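Local coordinates for DNA protection during starvation protein (Mycobacterium smegmatis, PDB 2YW6) that probably protects DNA from oxidative damage by oxidising ferrous iron with hydrogen peroxide and storing the ferric mineral inside a hollow shell of twelve subunits, at residues Asp19-Gln24 with Asp66-Arg71; Ser26-Leu31 with Ile139-Glu144; Glu70-Ala73 with Ser78-Gly81; Asp93-Glu98 with Leu106-Leu111. One frame throughout, in Å; residues are numbered along the deposited sequence.

Interaction 1. Residues Asp19-Gln24 with Asp66-Arg71; sequences DLLQKQ and DEVAER
Val68 turns its CG1 anti to the backbone N (chi1 171°), and Leu21, with CG anti to its carbonyl carbon (chi1 -69°), leans across to meet segment 66-71. The two residues face each other, with CA atoms 6.3 Å apart. Val68 CG1 is the methyl that does the touching: it comes to the backbone of Leu21, 3.3 Å from Leu21 O, and lies 4.0 Å from Leu21 CB. Further out, Leu21 CD1 reaches Arg71 CG at 3.5 Å and also touches Arg71 CB, the leucine tip running obliquely over the root of the arginine. Gln24 adds only its CB, 4.3 Å from Val68 CG1.

The polar ends lead elsewhere. The Gln24 amide is drawn away from the seam by Tyr28 and Thr120. The Arg71 guanidinium forms salt bridges to Asp131 and to Glu146 of a third subunit, so only its aliphatic base belongs to this seam. Asp66 and Glu70, iron ligands by similarity, sit on the same helix but look toward other subunits.

With short-segment axes 9.2 Å apart and N-to-C directions at 153°, this is the antiparallel pairing of the first two long helices of a ferritin-like four-helix bundle.

Interaction 2. Residues Ser26-Leu31 with Ile139-Glu144; sequences STYNDL and IAHAGE
Tyr28 reaches straight across the inside of the bundle to His141, and these two side chains carry the whole contact. The CA atoms of the pair are 10.5 Å apart, a span bridged by side chain. Starting at CB, CG stands anti to the carbonyl carbon of Tyr28 (chi1 -72°), which sends the ring toward helix 132-155. The first atom to meet the histidine is CE1, 3.4 Å from His141 ND1 and 3.8 Å from His141 CE1; CE1 also packs against Val68 CG2. CZ follows, also 3.4 Å from His141 ND1. At the tip, OH makes a hydrogen bond with His141 ND1 at 2.7 Å, and it lies 3.3 Å from His141 CB.

The hydroxyl approaches the imidazole at its edge, near the ring plane, while ND1 in turn lies at the edge of the phenol. The ring planes of Tyr28 and His141 are inclined at 58°, so the bond, and not ring overlap, joins the pair. Both ends are held again: Tyr28 OH also bonds Gln24 NE2, and His141 NE2 bonds Glu67 OE1, so both ring nitrogens of the histidine are engaged and its rotation should be fixed. Tyr64 stacks on the imidazole.

The polar chain thus runs through the buried middle of the bundle, linking helix 12-41 to helix 132-155, with helix 47-75 supplying Val68, Tyr64 and Glu67 beside it.

Interaction 3. Residues Glu70-Ala73 with Ser78-Gly81; sequences ERIA and SPKG
The roughly flat, slightly puckered Pro79 ring has Ile72 CG2 over one face, nearly above the middle. This methyl is 3.9 Å from both Pro79 N and Pro79 CB, with Pro79 CD about as near. Ile72 CD1 lies off to the side on that same face, 4.1 Å from Pro79 CB. Around at the CD corner comes Ala73, whose CB is 4.2 Å from Pro79 CD and whose backbone N is 4.1 Å from that same carbon.

The isoleucine methyl gets there because CG2 is anti to the backbone N, while CG1 swings beside it (chi1 -68°). The isoleucine and the proline run antiparallel, side by side. Everything that touches is carbon or backbone, and all four residues involved are buried. Lys80 and Ser78 turn away from the helix, joined by Lys80 NZ to Ser78 OG at 3.2 Å, and Lys80 NZ goes on to a salt bridge with Glu98 of a second subunit.

Here the chain, having left helix 47-75, turns back past its last turn, laying Pro79 on Ile72 and Ala73, and then diverges. This is the start of the long connection, carrying the short helix 83-89, that marks the Dps version of the ferritin-like bundle.

Interaction 4. Residues Asp93-Glu98 with Leu106-Leu111; sequences DDYSVE and LAALDL
The chain at 93-98 has no regular structure and passes alongside segment 106-111 of helix 102-127, coming nearest at Val97 and Ala108, whose CA atoms are 7.6 Å apart. Ala108 is the focus: its CB receives both Tyr95 and Val97.

Tyr95 has CG anti to the backbone N (chi1 -164°), which places the ring beside the carbonyl carbon and in toward the helix. It meets the alanine with one side of its outer end. CE1 and OH of Tyr95 are each 3.5 Å from Ala108 CB, which sits obliquely to the ring. The backbone N of Leu109 lies at the ring edge, near its plane, 4.3 Å from Tyr95 CE1, with no bond between them. Leu109 adds a looser touch, its CG 4.5 Å from Tyr95 OH. From Val97 it is CG2, the methyl anti to the carbonyl carbon, that lies against Ala108 CB at 3.8 Å.

The phenol OH finds its polar partner in His105 ND1, one helical turn before Leu109, so the ring is tied to the same helix it packs on. Thr34 and Val38 of helix 12-41 also touch the ring, and Val38 reaches Leu109 as well, so Tyr95 packs against both helices. Asp94 and Glu98 point their carboxylates elsewhere: each is bonded to a second subunit, and Asp94 also to Arg90.

This is the far end of the crossover between the second and third long helices of the ferritin-like bundle, pinned by an aromatic side chain to the helix it is about to enter.

In the fold
Interactions 1 and 2 are both buried and share helix 12-41, yet differ in chemistry: one is an apolar helix seam, the other a polar bridge deep inside, its centre about 4 Å from that of the chain. They adjoin through Val68 and Glu67, which serve both. Interactions 3 and 4 hold the two ends of one crossover, about 27 Å apart between centres on opposite sides of the chain's centre; 3 is buried, 4 partly so. Interaction 3 continues interaction 1 along helix 47-75, with Gln22 OE1 bonding Lys80 N. Interaction 4 lies away from the annotated iron-site residues, two of which fall within interaction 1.

Interaction 1. Residues Asp19-Gln24 with Asp66-Arg71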
loop_
_atom_site.group_PDB
_atom_site.type_symbol
_atom_site.label_atom_id
_atom_site.label_comp_id
_atom_site.label_asym_id
_atom_site.label_seq_id
_atom_site.Cartn_x
_atom_site.Cartn_y
_atom_site.Cartn_z
ATOM N N ASP B 19 19.121 -10.487 34.427
ATOM C CA ASP B 19 19.014 -11.933 34.583
ATOM C C ASP B 19 17.569 -12.389 34.389
ATOM O O ASP B 19 17.307 -13.359 33.670
ATOM C CB ASP B 19 19.521 -12.352 35.957
ATOM C CG ASP B 19 21.008 -12.152 36.098
ATOM O OD1 ASP B 19 21.565 -12.510 37.150
ATOM O OD2 ASP B 19 21.624 -11.634 35.145
ATOM N N LEU B 20 16.639 -11.686 35.033
ATOM C CA LEU B 20 15.224 -12.003 34.905
ATOM C C LEU B 20 14.840 -12.034 33.437
ATOM O O LEU B 20 14.118 -12.931 32.999
ATOM C CB LEU B 20 14.369 -10.947 35.592
ATOM C CG LEU B 20 14.013 -11.100 37.061
ATOM C CD1 LEU B 20 13.057 -9.972 37.452
ATOM C CD2 LEU B 20 13.357 -12.436 37.289
ATOM N N LEU B 21 15.318 -11.043 32.680
ATOM C CA LEU B 21 14.997 -10.965 31.257
ATOM C C LEU B 21 15.581 -12.119 30.442
ATOM O O LEU B 21 14.931 -12.622 29.525
ATOM C CB LEU B 21 15.443 -9.626 30.669
ATOM C CG LEU B 21 14.643 -8.417 31.158
ATOM C CD1 LEU B 21 15.248 -7.147 30.575
ATOM C CD2 LEU B 21 13.169 -8.563 30.753
ATOM N N GLN B 22 16.795 -12.539 30.776
ATOM C CA GLN B 22 17.416 -13.645 30.058
ATOM C C GLN B 22 16.524 -14.878 30.150
ATOM O O GLN B 22 16.355 -15.609 29.170
ATOM C CB GLN B 22 18.788 -13.962 30.642
ATOM C CG GLN B 22 19.461 -15.132 29.971
ATOM C CD GLN B 22 19.734 -14.865 28.505
ATOM O OE1 GLN B 22 20.410 -13.892 28.164
ATOM N NE2 GLN B 22 19.213 -15.724 27.631
ATOM N N LYS B 23 15.980 -15.123 31.338
ATOM C CA LYS B 23 15.075 -16.252 31.542
ATOM C C LYS B 23 13.937 -16.100 30.538
ATOM O O LYS B 23 13.592 -17.035 29.819
ATOM C CB LYS B 23 14.474 -16.234 32.960
ATOM C CG LYS B 23 15.246 -16.986 34.021
ATOM C CD LYS B 23 16.534 -16.293 34.364
ATOM C CE LYS B 23 17.211 -16.965 35.546
ATOM N NZ LYS B 23 18.354 -16.148 36.052
ATOM N N GLN B 24 13.354 -14.905 30.513
ATOM C CA GLN B 24 12.248 -14.616 29.619
ATOM C C GLN B 24 12.668 -14.825 28.164
ATOM O O GLN B 24 11.918 -15.400 27.371
ATOM C CB GLN B 24 11.768 -13.179 29.836
ATOM C CG GLN B 24 10.364 -12.914 29.306
ATOM C CD GLN B 24 9.263 -13.527 30.171
ATOM O OE1 GLN B 24 9.521 -14.381 31.029
ATOM N NE2 GLN B 24 8.027 -13.098 29.938
ATOM N N ASP B 66 13.121 -10.176 20.465
ATOM C CA ASP B 66 13.986 -9.073 20.065
ATOM C C ASP B 66 13.975 -7.983 21.125
ATOM O O ASP B 66 15.033 -7.511 21.532
ATOM C CB ASP B 66 13.551 -8.508 18.718
ATOM C CG ASP B 66 13.998 -9.370 17.569
ATOM O OD1 ASP B 66 13.740 -9.009 16.400
ATOM O OD2 ASP B 66 14.612 -10.419 17.836
ATOM N N GLU B 67 12.773 -7.594 21.559
ATOM C CA GLU B 67 12.582 -6.567 22.593
ATOM C C GLU B 67 13.329 -6.964 23.870
ATOM O O GLU B 67 14.218 -6.251 24.334
ATOM C CB GLU B 67 11.081 -6.400 22.886
ATOM C CG GLU B 67 10.360 -5.514 21.879
ATOM C CD GLU B 67 8.861 -5.783 21.754
ATOM O OE1 GLU B 67 8.176 -6.015 22.773
ATOM O OE2 GLU B 67 8.362 -5.744 20.611
ATOM N N VAL B 68 12.969 -8.114 24.429
ATOM C CA VAL B 68 13.621 -8.591 25.630
ATOM C C VAL B 68 15.144 -8.623 25.457
ATOM O O VAL B 68 15.876 -8.166 26.335
ATOM C CB VAL B 68 13.090 -9.988 26.011
ATOM C CG1 VAL B 68 13.901 -10.583 27.128
ATOM C CG2 VAL B 68 11.650 -9.866 26.467
ATOM N N ALA B 69 15.616 -9.134 24.320
ATOM C CA ALA B 69 17.048 -9.210 24.069
ATOM C C ALA B 69 17.680 -7.829 23.990
ATOM O O ALA B 69 18.709 -7.574 24.608
ATOM C CB ALA B 69 17.324 -9.984 22.792
ATOM N N GLU B 70 17.079 -6.925 23.235
ATOM C CA GLU B 70 17.658 -5.599 23.144
ATOM C C GLU B 70 17.622 -4.855 24.491
ATOM O O GLU B 70 18.401 -3.927 24.716
ATOM C CB GLU B 70 16.964 -4.806 22.041
ATOM C CG GLU B 70 17.001 -5.551 20.714
ATOM C CD GLU B 70 16.970 -4.642 19.503
ATOM O OE1 GLU B 70 16.439 -3.511 19.605
ATOM O OE2 GLU B 70 17.467 -5.073 18.439
ATOM N N ARG B 71 16.737 -5.281 25.388
ATOM C CA ARG B 71 16.626 -4.649 26.697
ATOM C C ARG B 71 17.762 -5.162 27.594
ATOM O O ARG B 71 18.293 -4.427 28.424
ATOM C CB ARG B 71 15.250 -4.951 27.317
ATOM C CG ARG B 71 14.966 -4.242 28.646
ATOM C CD ARG B 71 15.115 -2.724 28.521
ATOM N NE ARG B 71 14.851 -2.024 29.780
ATOM C CZ ARG B 71 15.084 -0.731 29.985
ATOM N NH1 ARG B 71 15.580 0.029 29.019
ATOM N NH2 ARG B 71 14.819 -0.187 31.162
#

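Interaction 2. Residues Ser26-Leu31 with Ile139-Glu144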
loop_
_atom_site.group_PDB
_atom_site.type_symbol
_atom_site.label_atom_id
_atom_site.label_comp_id
_atom_site.label_asym_id
_atom_site.label_seq_id
_atom_site.Cartn_x
_atom_site.Cartn_y
_atom_site.Cartn_z
ATOM N N SER B 26 14.911 -16.855 26.846
ATOM C CA SER B 26 14.977 -18.264 26.485
ATOM C C SER B 26 13.589 -18.887 26.369
ATOM O O SER B 26 13.360 -19.753 25.520
ATOM C CB SER B 26 15.818 -19.034 27.507
ATOM O OG SER B 26 17.094 -18.434 27.642
ATOM N N THR B 27 12.663 -18.450 27.218
ATOM C CA THR B 27 11.295 -18.964 27.184
ATOM C C THR B 27 10.619 -18.583 25.874
ATOM O O THR B 27 9.882 -19.385 25.294
ATOM C CB THR B 27 10.446 -18.409 28.340
ATOM O OG1 THR B 27 10.872 -19.005 29.567
ATOM C CG2 THR B 27 8.964 -18.711 28.113
ATOM N N TYR B 28 10.856 -17.351 25.422
ATOM C CA TYR B 28 10.282 -16.878 24.169
ATOM C C TYR B 28 10.863 -17.654 22.997
ATOM O O TYR B 28 10.124 -18.138 22.142
ATOM C CB TYR B 28 10.557 -15.386 23.977
ATOM C CG TYR B 28 9.753 -14.469 24.883
ATOM C CD1 TYR B 28 10.088 -13.114 25.014
ATOM C CD2 TYR B 28 8.624 -14.937 25.567
ATOM C CE1 TYR B 28 9.318 -12.253 25.809
ATOM C CE2 TYR B 28 7.851 -14.090 26.361
ATOM C CZ TYR B 28 8.199 -12.748 26.476
ATOM O OH TYR B 28 7.441 -11.916 27.267
ATOM N N ASN B 29 12.186 -17.784 22.958
ATOM C CA ASN B 29 12.814 -18.515 21.865
ATOM C C ASN B 29 12.262 -19.935 21.809
ATOM O O ASN B 29 11.848 -20.418 20.740
ATOM C CB ASN B 29 14.333 -18.567 22.040
ATOM C CG ASN B 29 14.990 -17.218 21.823
ATOM O OD1 ASN B 29 14.421 -16.338 21.192
ATOM N ND2 ASN B 29 16.206 -17.060 22.332
ATOM N N ASP B 30 12.255 -20.596 22.963
ATOM C CA ASP B 30 11.748 -21.958 23.052
ATOM C C ASP B 30 10.284 -21.948 22.632
ATOM O O ASP B 30 9.801 -22.877 21.977
ATOM C CB ASP B 30 11.885 -22.471 24.487
ATOM C CG ASP B 30 11.647 -23.974 24.603
ATOM O OD1 ASP B 30 11.424 -24.632 23.564
ATOM O OD2 ASP B 30 11.686 -24.499 25.737
ATOM N N LEU B 31 9.590 -20.866 22.979
ATOM C CA LEU B 31 8.178 -20.733 22.657
ATOM C C LEU B 31 7.865 -20.608 21.187
ATOM O O LEU B 31 6.991 -21.325 20.686
ATOM C CB LEU B 31 7.561 -19.551 23.394
ATOM C CG LEU B 31 6.032 -19.425 23.284
ATOM C CD1 LEU B 31 5.336 -20.774 23.458
ATOM C CD2 LEU B 31 5.559 -18.440 24.343
ATOM N N ILE B 139 4.551 -6.499 31.054
ATOM C CA ILE B 139 3.109 -6.344 31.208
ATOM C C ILE B 139 2.429 -6.304 29.839
ATOM O O ILE B 139 1.306 -6.778 29.688
ATOM C CB ILE B 139 2.746 -5.047 31.976
ATOM C CG1 ILE B 139 3.311 -5.116 33.403
ATOM C CG2 ILE B 139 1.228 -4.847 31.978
ATOM C CD1 ILE B 139 3.023 -3.903 34.257
ATOM N N ALA B 140 3.108 -5.743 28.841
ATOM C CA ALA B 140 2.534 -5.660 27.499
ATOM C C ALA B 140 2.468 -7.034 26.852
ATOM O O ALA B 140 1.521 -7.354 26.136
ATOM C CB ALA B 140 3.344 -4.708 26.623
ATOM N N HIS B 141 3.485 -7.841 27.113
ATOM C CA HIS B 141 3.574 -9.192 26.572
ATOM C C HIS B 141 2.539 -10.132 27.179
ATOM O O HIS B 141 1.981 -11.003 26.485
ATOM C CB HIS B 141 4.960 -9.767 26.850
ATOM C CG HIS B 141 6.064 -9.061 26.137
ATOM N ND1 HIS B 141 7.380 -9.454 26.238
ATOM C CD2 HIS B 141 6.052 -8.025 25.267
ATOM C CE1 HIS B 141 8.129 -8.698 25.459
ATOM N NE2 HIS B 141 7.343 -7.821 24.857
ATOM N N ALA B 142 2.313 -9.960 28.480
ATOM C CA ALA B 142 1.382 -10.782 29.225
ATOM C C ALA B 142 -0.017 -10.693 28.641
ATOM O O ALA B 142 -0.750 -11.679 28.638
ATOM C CB ALA B 142 1.381 -10.355 30.680
ATOM N N GLY B 143 -0.385 -9.514 28.145
ATOM C CA GLY B 143 -1.701 -9.339 27.553
ATOM C C GLY B 143 -1.934 -10.277 26.377
ATOM O O GLY B 143 -2.973 -10.941 26.292
ATOM N N GLU B 144 -0.964 -10.339 25.469
ATOM C CA GLU B 144 -1.070 -11.203 24.301
ATOM C C GLU B 144 -0.863 -12.667 24.669
ATOM O O GLU B 144 -1.595 -13.528 24.194
ATOM C CB GLU B 144 -0.071 -10.759 23.237
ATOM C CG GLU B 144 -0.387 -9.381 22.683
ATOM C CD GLU B 144 -1.693 -9.357 21.900
ATOM O OE1 GLU B 144 -2.172 -8.261 21.549
ATOM O OE2 GLU B 144 -2.240 -10.440 21.627
#

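Interaction 3. Residues Glu70-Ala73 with Ser78-Gly81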
loop_
_atom_site.group_PDB
_atom_site.type_symbol
_atom_site.label_atom_id
_atom_site.label_comp_id
_atom_site.label_asym_id
_atom_site.label_seq_id
_atom_site.Cartn_x
_atom_site.Cartn_y
_atom_site.Cartn_z
ATOM N N GLU B 70 17.079 -6.925 23.235
ATOM C CA GLU B 70 17.658 -5.599 23.144
ATOM C C GLU B 70 17.622 -4.855 24.491
ATOM O O GLU B 70 18.401 -3.927 24.716
ATOM C CB GLU B 70 16.964 -4.806 22.041
ATOM C CG GLU B 70 17.001 -5.551 20.714
ATOM C CD GLU B 70 16.970 -4.642 19.503
ATOM O OE1 GLU B 70 16.439 -3.511 19.605
ATOM O OE2 GLU B 70 17.467 -5.073 18.439
ATOM N N ARG B 71 16.737 -5.281 25.388
ATOM C CA ARG B 71 16.626 -4.649 26.697
ATOM C C ARG B 71 17.762 -5.162 27.594
ATOM O O ARG B 71 18.293 -4.427 28.424
ATOM C CB ARG B 71 15.250 -4.951 27.317
ATOM C CG ARG B 71 14.966 -4.242 28.646
ATOM C CD ARG B 71 15.115 -2.724 28.521
ATOM N NE ARG B 71 14.851 -2.024 29.780
ATOM C CZ ARG B 71 15.084 -0.731 29.985
ATOM N NH1 ARG B 71 15.580 0.029 29.019
ATOM N NH2 ARG B 71 14.819 -0.187 31.162
ATOM N N ILE B 72 18.143 -6.421 27.414
ATOM C CA ILE B 72 19.236 -6.984 28.193
ATOM C C ILE B 72 20.522 -6.238 27.808
ATOM O O ILE B 72 21.268 -5.780 28.675
ATOM C CB ILE B 72 19.383 -8.510 27.931
ATOM C CG1 ILE B 72 18.168 -9.250 28.518
ATOM C CG2 ILE B 72 20.691 -9.035 28.533
ATOM C CD1 ILE B 72 18.140 -10.744 28.234
ATOM N N ALA B 73 20.769 -6.092 26.512
ATOM C CA ALA B 73 21.951 -5.379 26.047
ATOM C C ALA B 73 21.931 -3.925 26.521
ATOM O O ALA B 73 22.968 -3.397 26.929
ATOM C CB ALA B 73 22.044 -5.430 24.512
ATOM N N SER B 78 25.050 -9.311 28.054
ATOM C CA SER B 78 25.025 -9.912 26.732
ATOM C C SER B 78 23.931 -10.975 26.698
ATOM O O SER B 78 23.983 -11.964 27.441
ATOM C CB SER B 78 26.396 -10.528 26.431
ATOM O OG SER B 78 26.340 -11.430 25.348
ATOM N N PRO B 79 22.902 -10.764 25.864
ATOM C CA PRO B 79 21.790 -11.716 25.741
ATOM C C PRO B 79 22.192 -12.939 24.920
ATOM O O PRO B 79 22.997 -12.830 23.996
ATOM C CB PRO B 79 20.694 -10.885 25.073
ATOM C CG PRO B 79 21.463 -9.923 24.227
ATOM C CD PRO B 79 22.619 -9.520 25.118
ATOM N N LYS B 80 21.652 -14.104 25.266
ATOM C CA LYS B 80 21.980 -15.339 24.542
ATOM C C LYS B 80 20.783 -15.969 23.864
ATOM O O LYS B 80 19.789 -16.285 24.515
ATOM C CB LYS B 80 22.593 -16.385 25.474
ATOM C CG LYS B 80 23.984 -16.071 25.959
ATOM C CD LYS B 80 23.951 -15.106 27.109
ATOM C CE LYS B 80 25.344 -14.919 27.661
ATOM N NZ LYS B 80 26.252 -14.358 26.627
ATOM N N GLY B 81 20.902 -16.185 22.559
ATOM C CA GLY B 81 19.812 -16.766 21.795
ATOM C C GLY B 81 20.138 -18.081 21.118
ATOM O O GLY B 81 19.309 -18.639 20.392
#

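Interaction 4. Residues Asp93-Glu98 with Leu106-Leu111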
loop_
_atom_site.group_PDB
_atom_site.type_symbol
_atom_site.label_atom_id
_atom_site.label_comp_id
_atom_site.label_asym_id
_atom_site.label_seq_id
_atom_site.Cartn_x
_atom_site.Cartn_y
_atom_site.Cartn_z
ATOM N N ASP B 93 10.662 -28.822 30.082
ATOM C CA ASP B 93 11.294 -29.884 29.302
ATOM C C ASP B 93 11.522 -29.580 27.821
ATOM O O ASP B 93 12.315 -28.707 27.477
ATOM C CB ASP B 93 10.460 -31.154 29.449
ATOM C CG ASP B 93 8.984 -30.901 29.218
ATOM O OD1 ASP B 93 8.583 -30.730 28.046
ATOM O OD2 ASP B 93 8.224 -30.856 30.210
ATOM N N ASP B 94 10.844 -30.322 26.950
ATOM C CA ASP B 94 10.961 -30.137 25.504
ATOM C C ASP B 94 9.680 -30.683 24.891
ATOM O O ASP B 94 9.380 -31.867 25.048
ATOM C CB ASP B 94 12.190 -30.888 24.969
ATOM C CG ASP B 94 12.436 -30.645 23.481
ATOM O OD1 ASP B 94 11.703 -31.215 22.646
ATOM O OD2 ASP B 94 13.366 -29.874 23.144
ATOM N N TYR B 95 8.922 -29.818 24.214
ATOM C CA TYR B 95 7.652 -30.218 23.612
ATOM C C TYR B 95 7.820 -31.574 22.954
ATOM O O TYR B 95 8.616 -31.735 22.037
ATOM C CB TYR B 95 7.179 -29.182 22.578
ATOM C CG TYR B 95 5.708 -29.311 22.203
ATOM C CD1 TYR B 95 4.706 -28.751 23.009
ATOM C CD2 TYR B 95 5.319 -29.979 21.039
ATOM C CE1 TYR B 95 3.353 -28.850 22.661
ATOM C CE2 TYR B 95 3.968 -30.085 20.685
ATOM C CZ TYR B 95 2.996 -29.508 21.499
ATOM O OH TYR B 95 1.678 -29.548 21.117
ATOM N N SER B 96 7.049 -32.546 23.416
ATOM C CA SER B 96 7.170 -33.896 22.902
ATOM C C SER B 96 6.014 -34.449 22.081
ATOM O O SER B 96 5.982 -35.648 21.798
ATOM C CB SER B 96 7.485 -34.839 24.066
ATOM O OG SER B 96 6.738 -34.487 25.220
ATOM N N VAL B 97 5.062 -33.603 21.699
ATOM C CA VAL B 97 3.951 -34.081 20.882
ATOM C C VAL B 97 4.366 -33.841 19.439
ATOM O O VAL B 97 4.775 -32.729 19.096
ATOM C CB VAL B 97 2.651 -33.301 21.139
ATOM C CG1 VAL B 97 1.531 -33.902 20.313
ATOM C CG2 VAL B 97 2.307 -33.317 22.618
ATOM N N GLU B 98 4.263 -34.867 18.600
ATOM C CA GLU B 98 4.655 -34.731 17.200
ATOM C C GLU B 98 3.468 -34.703 16.255
ATOM O O GLU B 98 2.507 -33.982 16.499
ATOM C CB GLU B 98 5.621 -35.851 16.842
ATOM C CG GLU B 98 6.963 -35.672 17.521
ATOM C CD GLU B 98 7.724 -36.968 17.670
ATOM O OE1 GLU B 98 7.860 -37.704 16.669
ATOM O OE2 GLU B 98 8.195 -37.245 18.793
ATOM N N LEU B 106 -3.293 -28.747 21.266
ATOM C CA LEU B 106 -3.813 -27.615 22.018
ATOM C C LEU B 106 -3.721 -27.835 23.521
ATOM O O LEU B 106 -3.349 -26.927 24.264
ATOM C CB LEU B 106 -5.240 -27.292 21.566
ATOM C CG LEU B 106 -5.276 -26.144 20.535
ATOM C CD1 LEU B 106 -4.112 -26.214 19.550
ATOM C CD2 LEU B 106 -6.582 -26.205 19.793
ATOM N N ALA B 107 -4.020 -29.050 23.962
ATOM C CA ALA B 107 -3.954 -29.384 25.377
ATOM C C ALA B 107 -2.527 -29.173 25.868
ATOM O O ALA B 107 -2.306 -28.576 26.932
ATOM C CB ALA B 107 -4.381 -30.840 25.592
ATOM N N ALA B 108 -1.564 -29.658 25.079
ATOM C CA ALA B 108 -0.146 -29.532 25.408
ATOM C C ALA B 108 0.262 -28.061 25.450
ATOM O O ALA B 108 0.961 -27.642 26.373
ATOM C CB ALA B 108 0.717 -30.297 24.378
ATOM N N LEU B 109 -0.183 -27.285 24.456
ATOM C CA LEU B 109 0.140 -25.854 24.377
ATOM C C LEU B 109 -0.465 -25.058 25.523
ATOM O O LEU B 109 0.147 -24.105 26.013
ATOM C CB LEU B 109 -0.338 -25.250 23.049
ATOM C CG LEU B 109 0.618 -25.279 21.855
ATOM C CD1 LEU B 109 -0.050 -24.574 20.708
ATOM C CD2 LEU B 109 1.933 -24.595 22.195
ATOM N N ASP B 110 -1.673 -25.435 25.931
ATOM C CA ASP B 110 -2.331 -24.769 27.047
ATOM C C ASP B 110 -1.394 -24.916 28.253
ATOM O O ASP B 110 -1.159 -23.959 29.011
ATOM C CB ASP B 110 -3.671 -25.448 27.347
ATOM C CG ASP B 110 -4.478 -24.709 28.397
ATOM O OD1 ASP B 110 -5.378 -25.326 28.998
ATOM O OD2 ASP B 110 -4.225 -23.508 28.617
ATOM N N LEU B 111 -0.870 -26.130 28.418
ATOM C CA LEU B 111 0.046 -26.445 29.510
ATOM C C LEU B 111 1.295 -25.579 29.406
ATOM O O LEU B 111 1.729 -24.983 30.394
ATOM C CB LEU B 111 0.430 -27.927 29.457
ATOM C CG LEU B 111 0.027 -28.857 30.610
ATOM C CD1 LEU B 111 -1.053 -28.233 31.504
ATOM C CD2 LEU B 111 -0.447 -30.180 30.002
#